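Local coordinates for suppressor protein MPT5 (Saccharomyces cerevisiae, PDB 5BZ1) that binds short sequence elements in the 3'-UTR of target mRNAs, including that of HO, and regulates their expression after transcription, at residues C245-S248 with F252-N255; V256-I261 with L322-D327; L312-F317 with L376-T381; E235-L240 with M295-T300. All blocks are in the same frame, centred on the assembly; numbering follows the deposited sequence.

Contact 1 of 4, residues C245-S248 with F252-N255; sequences CQLS and FSSN. With nucleotides of chain B.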
# COMPACT_ATOMS: atom_id res chain seq x y z
N CYS A 245 2.66 25.59 7.68
CA CYS A 245 4.02 25.91 8.10
C CYS A 245 4.58 24.89 9.09
O CYS A 245 5.70 24.41 8.94
CB CYS A 245 4.10 27.31 8.70
SG CYS A 245 5.73 27.71 9.37
N GLN A 246 3.78 24.55 10.10
CA GLN A 246 4.22 23.57 11.10
C GLN A 246 4.45 22.18 10.49
O GLN A 246 5.44 21.53 10.79
CB GLN A 246 3.24 23.47 12.26
CG GLN A 246 3.70 22.53 13.37
CD GLN A 246 5.12 22.82 13.83
OE1 GLN A 246 6.04 22.02 13.59
NE2 GLN A 246 5.31 23.95 14.50
N LEU A 247 3.52 21.75 9.63
CA LEU A 247 3.64 20.44 8.97
C LEU A 247 4.91 20.38 8.12
O LEU A 247 5.56 19.34 8.04
CB LEU A 247 2.40 20.16 8.12
CG LEU A 247 1.09 19.89 8.87
CD1 LEU A 247 -0.09 19.89 7.92
CD2 LEU A 247 1.15 18.58 9.64
N SER A 248 5.24 21.51 7.49
CA SER A 248 6.46 21.62 6.70
C SER A 248 7.72 21.47 7.55
O SER A 248 8.78 21.13 7.04
CB SER A 248 6.50 22.98 5.98
OG SER A 248 5.44 23.09 5.06
N PHE A 252 8.27 13.82 9.11
CA PHE A 252 7.51 12.98 8.20
C PHE A 252 6.58 13.77 7.29
O PHE A 252 6.57 13.56 6.08
CB PHE A 252 6.76 11.89 8.98
CG PHE A 252 7.66 11.03 9.84
CD1 PHE A 252 8.52 10.11 9.26
CD2 PHE A 252 7.64 11.15 11.22
CE1 PHE A 252 9.36 9.32 10.04
CE2 PHE A 252 8.47 10.36 12.01
CZ PHE A 252 9.33 9.45 11.42
N SER A 253 5.80 14.68 7.86
CA SER A 253 4.85 15.46 7.08
C SER A 253 5.51 16.41 6.07
O SER A 253 4.89 16.77 5.07
CB SER A 253 3.91 16.25 8.00
OG SER A 253 4.64 17.04 8.92
N SER A 254 6.76 16.80 6.31
CA SER A 254 7.48 17.67 5.38
C SER A 254 7.56 17.06 3.99
O SER A 254 7.51 17.77 2.98
CB SER A 254 8.89 18.00 5.89
OG SER A 254 9.69 16.83 6.02
N ASN A 255 7.66 15.73 3.94
CA ASN A 255 7.69 15.01 2.67
C ASN A 255 6.34 15.05 1.96
O ASN A 255 6.28 15.06 0.73
CB ASN A 255 8.11 13.55 2.89
CG ASN A 255 9.48 13.44 3.50
OD1 ASN A 255 10.50 13.56 2.81
ND2 ASN A 255 9.53 13.20 4.81
P U B 3 16.90 10.39 7.24
OP1 U B 3 17.11 9.48 8.39
OP2 U B 3 17.84 10.32 6.09
O5' U B 3 15.42 10.20 6.69
C5' U B 3 14.98 8.97 6.14
C4' U B 3 13.72 8.50 6.82
O4' U B 3 12.67 9.49 6.70
C3' U B 3 13.10 7.23 6.26
O3' U B 3 13.76 6.07 6.73
C2' U B 3 11.65 7.34 6.73
O2' U B 3 11.52 6.92 8.08
C1' U B 3 11.41 8.86 6.66
N1 U B 3 10.70 9.27 5.43
C2 U B 3 9.32 9.20 5.44
O2 U B 3 8.68 8.81 6.41
N3 U B 3 8.70 9.58 4.28
C4 U B 3 9.31 10.03 3.13
O4 U B 3 8.62 10.34 2.16
C5 U B 3 10.75 10.08 3.20
C6 U B 3 11.39 9.71 4.32
P G B 2 20.79 14.23 5.91
OP1 G B 2 21.29 13.02 6.60
OP2 G B 2 21.00 14.40 4.45
O5' G B 2 19.23 14.34 6.19
C5' G B 2 18.73 14.52 7.50
C4' G B 2 17.24 14.30 7.55
O4' G B 2 16.58 15.32 6.77
C3' G B 2 16.76 13.00 6.94
O3' G B 2 16.90 11.90 7.82
C2' G B 2 15.31 13.31 6.57
O2' G B 2 14.47 13.21 7.70
C1' G B 2 15.42 14.79 6.17
N9 G B 2 15.51 14.97 4.70
C8 G B 2 16.58 14.69 3.88
N7 G B 2 16.32 14.96 2.62
C5 G B 2 15.01 15.43 2.62
C6 G B 2 14.19 15.88 1.55
O6 G B 2 14.46 15.95 0.35
N1 G B 2 12.94 16.27 2.01
C2 G B 2 12.53 16.23 3.32
N2 G B 2 11.28 16.65 3.57
N3 G B 2 13.29 15.82 4.32
C4 G B 2 14.51 15.44 3.90

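Contact 2 of 4, residues V256-I261 with L322-D327; sequences VVEKFI and LQTLLD. With nucleotides of chain B.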
# COMPACT_ATOMS: atom_id res chain seq x y z
N VAL A 256 5.26 15.04 2.74
CA VAL A 256 3.92 15.11 2.18
C VAL A 256 3.69 16.50 1.57
O VAL A 256 3.09 16.62 0.49
CB VAL A 256 2.85 14.83 3.25
CG1 VAL A 256 1.46 14.91 2.66
CG2 VAL A 256 3.09 13.46 3.87
N VAL A 257 4.17 17.53 2.25
CA VAL A 257 4.06 18.90 1.76
C VAL A 257 4.78 19.06 0.42
O VAL A 257 4.23 19.64 -0.52
CB VAL A 257 4.63 19.91 2.77
CG1 VAL A 257 4.60 21.32 2.20
CG2 VAL A 257 3.83 19.86 4.06
N GLU A 258 6.01 18.55 0.34
CA GLU A 258 6.79 18.61 -0.90
C GLU A 258 6.08 17.90 -2.05
O GLU A 258 6.01 18.42 -3.16
CB GLU A 258 8.17 17.98 -0.69
CG GLU A 258 9.09 18.73 0.26
CD GLU A 258 10.49 18.16 0.25
OE1 GLU A 258 10.76 17.24 1.05
OE2 GLU A 258 11.33 18.64 -0.55
N LYS A 259 5.57 16.70 -1.78
CA LYS A 259 4.88 15.94 -2.82
C LYS A 259 3.63 16.69 -3.28
O LYS A 259 3.30 16.69 -4.47
CB LYS A 259 4.51 14.55 -2.33
CG LYS A 259 3.91 13.68 -3.42
CD LYS A 259 3.92 12.22 -3.05
CE LYS A 259 3.60 11.34 -4.24
NZ LYS A 259 4.72 11.25 -5.21
N PHE A 260 2.96 17.34 -2.34
CA PHE A 260 1.76 18.11 -2.64
C PHE A 260 2.10 19.28 -3.56
O PHE A 260 1.42 19.53 -4.56
CB PHE A 260 1.12 18.61 -1.34
CG PHE A 260 -0.19 19.33 -1.53
CD1 PHE A 260 -1.35 18.62 -1.81
CD2 PHE A 260 -0.26 20.71 -1.42
CE1 PHE A 260 -2.56 19.28 -1.99
CE2 PHE A 260 -1.46 21.38 -1.59
CZ PHE A 260 -2.61 20.66 -1.88
N ILE A 261 3.17 20.00 -3.22
CA ILE A 261 3.62 21.14 -4.00
C ILE A 261 4.05 20.74 -5.41
O ILE A 261 3.64 21.37 -6.39
CB ILE A 261 4.75 21.90 -3.29
CG1 ILE A 261 4.21 22.60 -2.04
CG2 ILE A 261 5.41 22.92 -4.21
CD1 ILE A 261 5.28 23.22 -1.15
N LEU A 322 10.62 24.62 1.32
CA LEU A 322 10.89 25.94 0.75
C LEU A 322 11.65 25.82 -0.57
O LEU A 322 11.28 26.44 -1.57
CB LEU A 322 11.67 26.81 1.73
CG LEU A 322 12.12 28.17 1.21
CD1 LEU A 322 10.92 29.06 0.89
CD2 LEU A 322 13.04 28.87 2.20
N GLN A 323 12.72 25.03 -0.56
CA GLN A 323 13.54 24.80 -1.75
C GLN A 323 12.74 24.20 -2.90
O GLN A 323 12.96 24.53 -4.07
CB GLN A 323 14.74 23.91 -1.42
CG GLN A 323 15.86 24.62 -0.66
CD GLN A 323 17.06 23.73 -0.45
OE1 GLN A 323 17.74 23.33 -1.40
NE2 GLN A 323 17.34 23.40 0.81
N THR A 324 11.81 23.31 -2.58
CA THR A 324 10.95 22.70 -3.59
C THR A 324 10.06 23.75 -4.25
O THR A 324 9.88 23.75 -5.47
CB THR A 324 10.10 21.57 -2.99
OG1 THR A 324 10.94 20.45 -2.67
CG2 THR A 324 9.01 21.13 -3.96
N LEU A 325 9.53 24.67 -3.45
CA LEU A 325 8.67 25.73 -3.97
C LEU A 325 9.47 26.74 -4.79
O LEU A 325 8.93 27.35 -5.72
CB LEU A 325 7.94 26.44 -2.82
CG LEU A 325 6.88 27.47 -3.21
CD1 LEU A 325 5.69 26.79 -3.85
CD2 LEU A 325 6.43 28.30 -2.01
N LEU A 326 10.74 26.91 -4.45
CA LEU A 326 11.60 27.92 -5.09
C LEU A 326 12.27 27.43 -6.37
O LEU A 326 12.77 28.24 -7.16
CB LEU A 326 12.66 28.42 -4.10
CG LEU A 326 12.23 29.28 -2.92
CD1 LEU A 326 13.41 29.64 -2.04
CD2 LEU A 326 11.55 30.53 -3.41
N ASP A 327 12.29 26.12 -6.57
CA ASP A 327 13.04 25.52 -7.68
C ASP A 327 12.40 25.78 -9.05
O ASP A 327 11.36 25.22 -9.38
CB ASP A 327 13.18 24.01 -7.46
CG ASP A 327 14.26 23.39 -8.34
OD1 ASP A 327 14.82 24.10 -9.20
OD2 ASP A 327 14.53 22.19 -8.17
P G B 2 20.79 14.23 5.91
OP1 G B 2 21.29 13.02 6.60
OP2 G B 2 21.00 14.40 4.45
O5' G B 2 19.23 14.34 6.19
C5' G B 2 18.73 14.52 7.50
C4' G B 2 17.24 14.30 7.55
O4' G B 2 16.58 15.32 6.77
C3' G B 2 16.76 13.00 6.94
O3' G B 2 16.90 11.90 7.82
C2' G B 2 15.31 13.31 6.57
O2' G B 2 14.47 13.21 7.70
C1' G B 2 15.42 14.79 6.17
N9 G B 2 15.51 14.97 4.70
C8 G B 2 16.58 14.69 3.88
N7 G B 2 16.32 14.96 2.62
C5 G B 2 15.01 15.43 2.62
C6 G B 2 14.19 15.88 1.55
O6 G B 2 14.46 15.95 0.35
N1 G B 2 12.94 16.27 2.01
C2 G B 2 12.53 16.23 3.32
N2 G B 2 11.28 16.65 3.57
N3 G B 2 13.29 15.82 4.32
C4 G B 2 14.51 15.44 3.90
O5' U B 1 23.64 17.15 4.21
C5' U B 1 23.90 17.26 5.60
C4' U B 1 22.65 17.60 6.37
O4' U B 1 22.26 18.97 6.10
C3' U B 1 21.41 16.78 6.02
O3' U B 1 21.40 15.52 6.66
C2' U B 1 20.27 17.70 6.45
O2' U B 1 20.05 17.63 7.85
C1' U B 1 20.85 19.09 6.13
N1 U B 1 20.39 19.60 4.82
C2 U B 1 19.21 20.35 4.81
O2 U B 1 18.57 20.57 5.83
N3 U B 1 18.82 20.81 3.58
C4 U B 1 19.46 20.60 2.38
O4 U B 1 18.98 21.09 1.35
C5 U B 1 20.67 19.83 2.47
C6 U B 1 21.09 19.37 3.65

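Contact 3 of 4, residues L312-F317 with L376-T381; sequences LIRDNF and LPSIKT. With nucleotides of chain B.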
# COMPACT_ATOMS: atom_id res chain seq x y z
N LEU A 312 10.85 28.90 8.01
CA LEU A 312 11.05 27.82 7.06
C LEU A 312 12.49 27.70 6.55
O LEU A 312 13.04 26.60 6.47
CB LEU A 312 10.08 27.97 5.88
CG LEU A 312 8.61 27.74 6.19
CD1 LEU A 312 7.72 28.28 5.09
CD2 LEU A 312 8.33 26.26 6.40
N ILE A 313 13.11 28.83 6.21
CA ILE A 313 14.46 28.84 5.67
C ILE A 313 15.48 28.35 6.70
O ILE A 313 16.59 27.95 6.36
CB ILE A 313 14.85 30.25 5.16
CG1 ILE A 313 16.01 30.17 4.16
CG2 ILE A 313 15.19 31.18 6.32
CD1 ILE A 313 16.44 31.52 3.62
N ARG A 314 15.07 28.38 7.96
CA ARG A 314 15.94 28.13 9.10
C ARG A 314 15.71 26.73 9.67
O ARG A 314 16.53 26.21 10.43
CB ARG A 314 15.65 29.17 10.17
CG ARG A 314 16.86 29.74 10.87
CD ARG A 314 16.48 31.01 11.63
NE ARG A 314 16.01 32.07 10.73
CZ ARG A 314 16.81 32.97 10.17
NH1 ARG A 314 18.11 32.96 10.42
NH2 ARG A 314 16.30 33.90 9.37
N ASP A 315 14.59 26.12 9.31
CA ASP A 315 14.18 24.85 9.91
C ASP A 315 14.84 23.63 9.25
O ASP A 315 15.03 23.61 8.03
CB ASP A 315 12.66 24.71 9.88
CG ASP A 315 12.18 23.48 10.61
OD1 ASP A 315 12.00 23.54 11.84
OD2 ASP A 315 11.97 22.44 9.94
N ASN A 316 15.18 22.64 10.07
CA ASN A 316 15.85 21.43 9.60
C ASN A 316 15.10 20.68 8.50
O ASN A 316 15.70 20.01 7.66
CB ASN A 316 16.10 20.47 10.77
CG ASN A 316 17.18 20.96 11.72
OD1 ASN A 316 18.12 21.64 11.30
ND2 ASN A 316 17.06 20.61 12.99
N PHE A 317 13.77 20.79 8.52
CA PHE A 317 12.94 20.11 7.54
C PHE A 317 12.24 21.10 6.62
O PHE A 317 12.09 20.84 5.42
CB PHE A 317 11.92 19.21 8.25
CG PHE A 317 12.55 18.15 9.10
CD1 PHE A 317 13.39 17.19 8.53
CD2 PHE A 317 12.31 18.09 10.47
CE1 PHE A 317 13.98 16.21 9.32
CE2 PHE A 317 12.89 17.11 11.26
CZ PHE A 317 13.73 16.17 10.68
N LEU A 376 19.63 35.47 3.08
CA LEU A 376 20.82 34.62 2.91
C LEU A 376 21.97 34.85 3.92
O LEU A 376 22.54 33.89 4.42
CB LEU A 376 21.32 34.67 1.46
CG LEU A 376 20.44 33.92 0.47
CD1 LEU A 376 20.95 34.06 -0.96
CD2 LEU A 376 20.37 32.45 0.86
N PRO A 377 22.30 36.12 4.23
CA PRO A 377 23.35 36.29 5.24
C PRO A 377 22.92 35.87 6.65
O PRO A 377 23.78 35.68 7.50
CB PRO A 377 23.65 37.80 5.20
CG PRO A 377 22.43 38.42 4.61
CD PRO A 377 21.91 37.42 3.63
N SER A 378 21.62 35.74 6.89
CA SER A 378 21.12 35.38 8.21
C SER A 378 21.16 33.88 8.49
O SER A 378 20.91 33.44 9.61
CB SER A 378 19.69 35.91 8.42
OG SER A 378 18.77 35.27 7.57
N ILE A 379 21.49 33.10 7.46
CA ILE A 379 21.60 31.64 7.58
C ILE A 379 22.96 31.13 7.12
O ILE A 379 23.12 29.95 6.78
CB ILE A 379 20.50 30.92 6.77
CG1 ILE A 379 20.67 31.19 5.28
CG2 ILE A 379 19.12 31.36 7.24
CD1 ILE A 379 20.03 30.14 4.38
N LYS A 380 23.94 32.03 7.10
CA LYS A 380 25.31 31.73 6.66
C LYS A 380 25.90 30.48 7.32
O LYS A 380 26.67 29.74 6.70
CB LYS A 380 26.21 32.94 6.93
CG LYS A 380 27.68 32.74 6.59
CD LYS A 380 28.54 33.84 7.20
CE LYS A 380 30.01 33.46 7.21
NZ LYS A 380 30.55 33.24 5.84
N THR A 381 25.52 30.24 8.57
CA THR A 381 25.98 29.09 9.33
C THR A 381 25.58 27.74 8.72
O THR A 381 26.41 26.84 8.60
CB THR A 381 25.46 29.13 10.78
OG1 THR A 381 24.07 29.47 10.78
CG2 THR A 381 26.22 30.17 11.59
P G B 2 20.79 14.23 5.91
OP1 G B 2 21.29 13.02 6.60
OP2 G B 2 21.00 14.40 4.45
O5' G B 2 19.23 14.34 6.19
C5' G B 2 18.73 14.52 7.50
C4' G B 2 17.24 14.30 7.55
O4' G B 2 16.58 15.32 6.77
C3' G B 2 16.76 13.00 6.94
O3' G B 2 16.90 11.90 7.82
C2' G B 2 15.31 13.31 6.57
O2' G B 2 14.47 13.21 7.70
C1' G B 2 15.42 14.79 6.17
N9 G B 2 15.51 14.97 4.70
C8 G B 2 16.58 14.69 3.88
N7 G B 2 16.32 14.96 2.62
C5 G B 2 15.01 15.43 2.62
C6 G B 2 14.19 15.88 1.55
O6 G B 2 14.46 15.95 0.35
N1 G B 2 12.94 16.27 2.01
C2 G B 2 12.53 16.23 3.32
N2 G B 2 11.28 16.65 3.57
N3 G B 2 13.29 15.82 4.32
C4 G B 2 14.51 15.44 3.90

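Contact 4 of 4, residues E235-L240 with M295-T300; sequences ELFNRL and MNILLT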
# COMPACT_ATOMS: atom_id res chain seq x y z
N GLU A 235 -9.51 19.09 -0.72
CA GLU A 235 -9.86 18.46 0.55
C GLU A 235 -8.67 18.48 1.51
O GLU A 235 -8.80 18.90 2.66
CB GLU A 235 -10.31 17.01 0.32
CG GLU A 235 -11.03 16.39 1.50
CD GLU A 235 -12.52 16.64 1.46
OE1 GLU A 235 -13.09 16.70 0.35
OE2 GLU A 235 -13.13 16.78 2.55
N LEU A 236 -7.51 18.02 1.03
CA LEU A 236 -6.29 18.06 1.81
C LEU A 236 -5.93 19.48 2.22
O LEU A 236 -5.63 19.74 3.38
CB LEU A 236 -5.11 17.44 1.05
CG LEU A 236 -5.05 15.92 0.93
CD1 LEU A 236 -3.75 15.50 0.28
CD2 LEU A 236 -5.19 15.27 2.29
N PHE A 237 -5.96 20.41 1.26
CA PHE A 237 -5.54 21.77 1.55
C PHE A 237 -6.47 22.46 2.54
O PHE A 237 -6.01 23.23 3.38
CB PHE A 237 -5.39 22.60 0.27
CG PHE A 237 -4.66 23.89 0.49
CD1 PHE A 237 -3.30 23.88 0.79
CD2 PHE A 237 -5.32 25.10 0.42
CE1 PHE A 237 -2.61 25.07 1.00
CE2 PHE A 237 -4.64 26.29 0.63
CZ PHE A 237 -3.28 26.27 0.92
N ASN A 238 -7.77 22.20 2.44
CA ASN A 238 -8.73 22.77 3.38
C ASN A 238 -8.46 22.31 4.82
O ASN A 238 -8.57 23.10 5.76
CB ASN A 238 -10.17 22.43 2.98
CG ASN A 238 -10.59 23.13 1.70
OD1 ASN A 238 -9.97 24.09 1.27
ND2 ASN A 238 -11.67 22.63 1.08
N ARG A 239 -8.11 21.04 4.97
CA ARG A 239 -7.88 20.46 6.29
C ARG A 239 -6.53 20.85 6.89
O ARG A 239 -6.35 20.80 8.10
CB ARG A 239 -7.98 18.93 6.21
CG ARG A 239 -9.10 18.33 7.06
CD ARG A 239 -8.92 16.84 7.29
NE ARG A 239 -9.77 16.34 8.37
CZ ARG A 239 -9.53 16.53 9.66
NH1 ARG A 239 -8.46 17.21 10.04
NH2 ARG A 239 -10.35 16.04 10.58
N LEU A 240 -5.59 21.26 6.03
CA LEU A 240 -4.20 21.45 6.45
C LEU A 240 -3.64 22.86 6.32
O LEU A 240 -2.64 23.17 6.95
CB LEU A 240 -3.30 20.51 5.65
CG LEU A 240 -3.65 19.04 5.76
CD1 LEU A 240 -2.83 18.26 4.75
CD2 LEU A 240 -3.40 18.56 7.18
N MET A 295 -4.39 26.12 -9.15
CA MET A 295 -3.85 27.47 -9.29
C MET A 295 -4.05 28.31 -8.03
O MET A 295 -3.11 28.95 -7.55
CB MET A 295 -4.45 28.16 -10.51
CG MET A 295 -3.88 27.69 -11.85
SD MET A 295 -4.72 28.33 -13.31
CE MET A 295 -5.74 29.62 -12.60
N ASN A 296 -5.26 28.30 -7.48
CA ASN A 296 -5.57 29.06 -6.27
C ASN A 296 -4.81 28.56 -5.04
O ASN A 296 -4.39 29.36 -4.20
CB ASN A 296 -7.08 29.04 -6.00
CG ASN A 296 -7.88 29.70 -7.11
OD1 ASN A 296 -8.64 29.04 -7.82
ND2 ASN A 296 -7.73 31.01 -7.25
N ILE A 297 -4.63 27.25 -4.95
CA ILE A 297 -3.93 26.63 -3.83
C ILE A 297 -2.44 26.95 -3.87
O ILE A 297 -1.82 27.21 -2.84
CB ILE A 297 -4.14 25.10 -3.81
CG1 ILE A 297 -5.61 24.76 -3.55
CG2 ILE A 297 -3.25 24.44 -2.76
CD1 ILE A 297 -5.93 23.28 -3.64
N LEU A 298 -1.87 26.92 -5.08
CA LEU A 298 -0.45 27.23 -5.25
C LEU A 298 -0.16 28.67 -4.84
O LEU A 298 0.78 28.93 -4.08
CB LEU A 298 -0.02 26.99 -6.70
CG LEU A 298 1.44 27.31 -7.05
CD1 LEU A 298 2.38 26.55 -6.13
CD2 LEU A 298 1.75 26.99 -8.50
N LEU A 299 -0.98 29.60 -5.32
CA LEU A 299 -0.84 31.01 -4.97
C LEU A 299 -0.99 31.22 -3.46
O LEU A 299 -0.22 31.97 -2.85
CB LEU A 299 -1.88 31.85 -5.71
CG LEU A 299 -1.75 31.96 -7.23
CD1 LEU A 299 -2.87 32.81 -7.81
CD2 LEU A 299 -0.39 32.53 -7.60
N THR A 300 -1.97 30.55 -2.87
CA THR A 300 -2.19 30.61 -1.42
C THR A 300 -0.99 30.01 -0.67
O THR A 300 -0.59 30.52 0.38
CB THR A 300 -3.48 29.88 -1.03
OG1 THR A 300 -4.57 30.36 -1.83
CG2 THR A 300 -3.80 30.09 0.45

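Contact 1 of 4, residues C245-S248 with F252-N255
L247 O takes a short hydrogen bond from S253 OG, at 2.6 Å. The donor lies in the carbonyl plane and meets a lone pair, with a C=O...OG angle of 122°. The S253 hydroxyl reaches it because OG sits between the backbone N and the carbonyl carbon (chi1 54°). The bond ties helix 244-248 to the start region of helix 253-273 across the short turn between them. L247 CD2 packs alongside the same hydroxyl. One residue further on, S254 CB packs against S248 O. The backbones are close here, with S248 CA 4.3 Å from S254 CA.

The RNA lies against the start of helix 253-273. S254 OG accepts a hydrogen bond from N2 of G2 of chain B at 2.9 Å, with an N-H...O angle of 160°. Weak bonds also join this hydroxyl to L250 O and K251 O. The N255 amide lies between two bases, flat over U3 of chain B and with only OD1 over the edge of G2. Its CG lies 3.4 Å from C4 of U3, and its OD1 lies 3.4 Å from C2 of G2. The amide is steadied by ND2, which donates to F252 O at 3.2 Å from above the carbonyl plane. N255 N reaches F252 O from that same face. F252 turns a ring edge to U3, with CD1 3.1 Å from O2 of that nucleotide.

S253 N is bonded to N211 OD1, which links the turn to the neighbouring repeat. A helix start that presents one residue to a base edge and the next between bases is typical of the RNA-binding helix of a Pumilio repeat.

Contact 2 of 4, residues V256-I261 with L322-D327
E258 and T324 meet where the RNA-binding helices of Pumilio repeats 7 and 8 run side by side. The short helix axes come within 9.5 Å and are almost parallel, at 9°. Such stacking of successive helices builds the inner surface of the PUF scaffold, where the bases are read.

E258 projects from its helix as an extended chain beyond CG and divides its carboxylate between RNA and protein. OE1 takes two hydrogen bonds from the Watson-Crick edge of G2 of chain B, from N1 and from N2, both at 2.6 Å. Together with S254 this gives the serine and glutamate pair by which PUF repeats read guanine. Both donors share this one oxygen, and with S254 OG on N2 they probably hold the base edge in place. OE2 points across to T324 OG1, 2.8 Å away, and the two side chains cross at about a right angle. The T324 hydroxyl also has Y320 O within reach, so its proton may go to either oxygen. This contact probably helps to hold the carboxylate in place for the base.

Q323, next to T324, meets the nucleotide on the 5' side of G2. Its NE2 donates to O4 of U1 of chain B at 2.9 Å, with an N-H...O angle of 154°. On the far side of the amide, OE1 is bonded to K391 NZ.

Beneath the polar layer the contact is apolar, and helix 288-307 adds F305 to it. I261 CG2, anti to the backbone N, reaches between two residues of the other helix. It lies 4.0 Å from T324 CG2 and 3.9 Å from L325 CD1.

Contact 3 of 4, residues L312-F317 with L376-T381
R314 and S378 supply the polar part of this contact, and both of their bonds are weak. NH1 of R314 lies 3.0 Å from S378 O, but the N-H...O angle is only 126°. NH2 of R314 reaches S378 OG at 3.3 Å and more nearly in line, at 153°. S378 O lies at the edge of the guanidinium, near its plane. The arginine chain bends at chi3 (-63°) to bring this edge round to the loop. Stronger partners lie outside the pair: N310 OD1 for R314 NH2, and L375 O for S378 OG.

Packing contacts lie beside it. I379 CG2 packs over one face of the R314 guanidinium, 3.7 Å from NH1. I379 also meets I313 in a pair of apolar methyl contacts, with the two side chains crossing at about a right angle. CD1 of I313 is 3.9 Å from CD1 of I379, and their CG2 atoms are 4.0 Å apart. Helices 354-375 and 385-398 both add contacts to I313, through T372, L375 and I388.

The capping bond is local to L312-F317. D315 OD2 accepts from F317 N at 2.8 Å, and the donor approaches from above the carboxylate plane. G318 N is a further donor to OD2. Just beyond this turn the F317 ring stands against the ribose of G2 of chain B, with CE1 3.4 Å from its O2'.

The contact thus joins the turn before the RNA-binding helix of Pumilio repeat 8 to the link between the last two helices. It belongs to the C-terminal end of the PUF domain, where further helices close off the row of repeats.

Contact 4 of 4, residues E235-L240 with M295-T300
F237 and I297 slide past each other in opposite directions, and one methyl group of I297 lies over the ring. I297 CG2 sits over the centre of the F237 ring, 3.6 Å from the centroid and 13° off the ring normal. This is a well-formed CH-pi contact. The same methyl is about equally near CG and CD1 of the ring, at 3.6 Å from each. I297 CD1 meets F237 CB at 4.0 Å.

The ring reaches its partner because F237 CG is anti to the backbone N (chi1 -166°), which swings the aromatic group out from helix 229-240 toward helix 288-307. I297 CG2 is likewise anti to its own backbone N.

T300, one turn further along, meets a different part of the ring. Its CG2 lies at the ring edge, in plane, 3.9 Å from both CZ and CE2 of F237. I297 therefore covers a face while T300 borders the rim, and the two together probably limit how the ring can turn.

The T300 hydroxyl is directed back into its own helix. OG1 donates to N296 O at 2.6 Å, tilted 30° from the carbonyl plane. T300 N reaches N296 O from the opposite face. The methyl is thus the part of T300 offered to the phenylalanine.

No hydrogen bond crosses between the two segments. This plain packing, about 14 Å from the RNA at its nearest atom, joins helix 229-240, at the boundary of Pumilio repeats 6 and 7, to helix 288-307, which precedes the RNA-binding helix of repeat 8. F260 and L264 of helix 253-273 also touch I297, and F357 and K364 of helix 354-375 cover L299.

Contacts 1 and 2 are buried and share helix 253-273. Contact 1 fixes its start, and contact 2 joins its next turns to the helix of repeat 8. Both work on the RNA side, where the S254 hydroxyl and the E258 carboxylate bond the same guanine, G2 of chain B, while the N255 amide lies against it. Contact 3 is only partly buried and combines weak arginine bonds with isoleucine packing near the C-terminal end. Contact 4, also partly buried, lies away from the RNA and is wholly apolar between segments. F260 of contact 2 touches both F237 and I297 of contact 4, while contacts 3 and 4 do not meet.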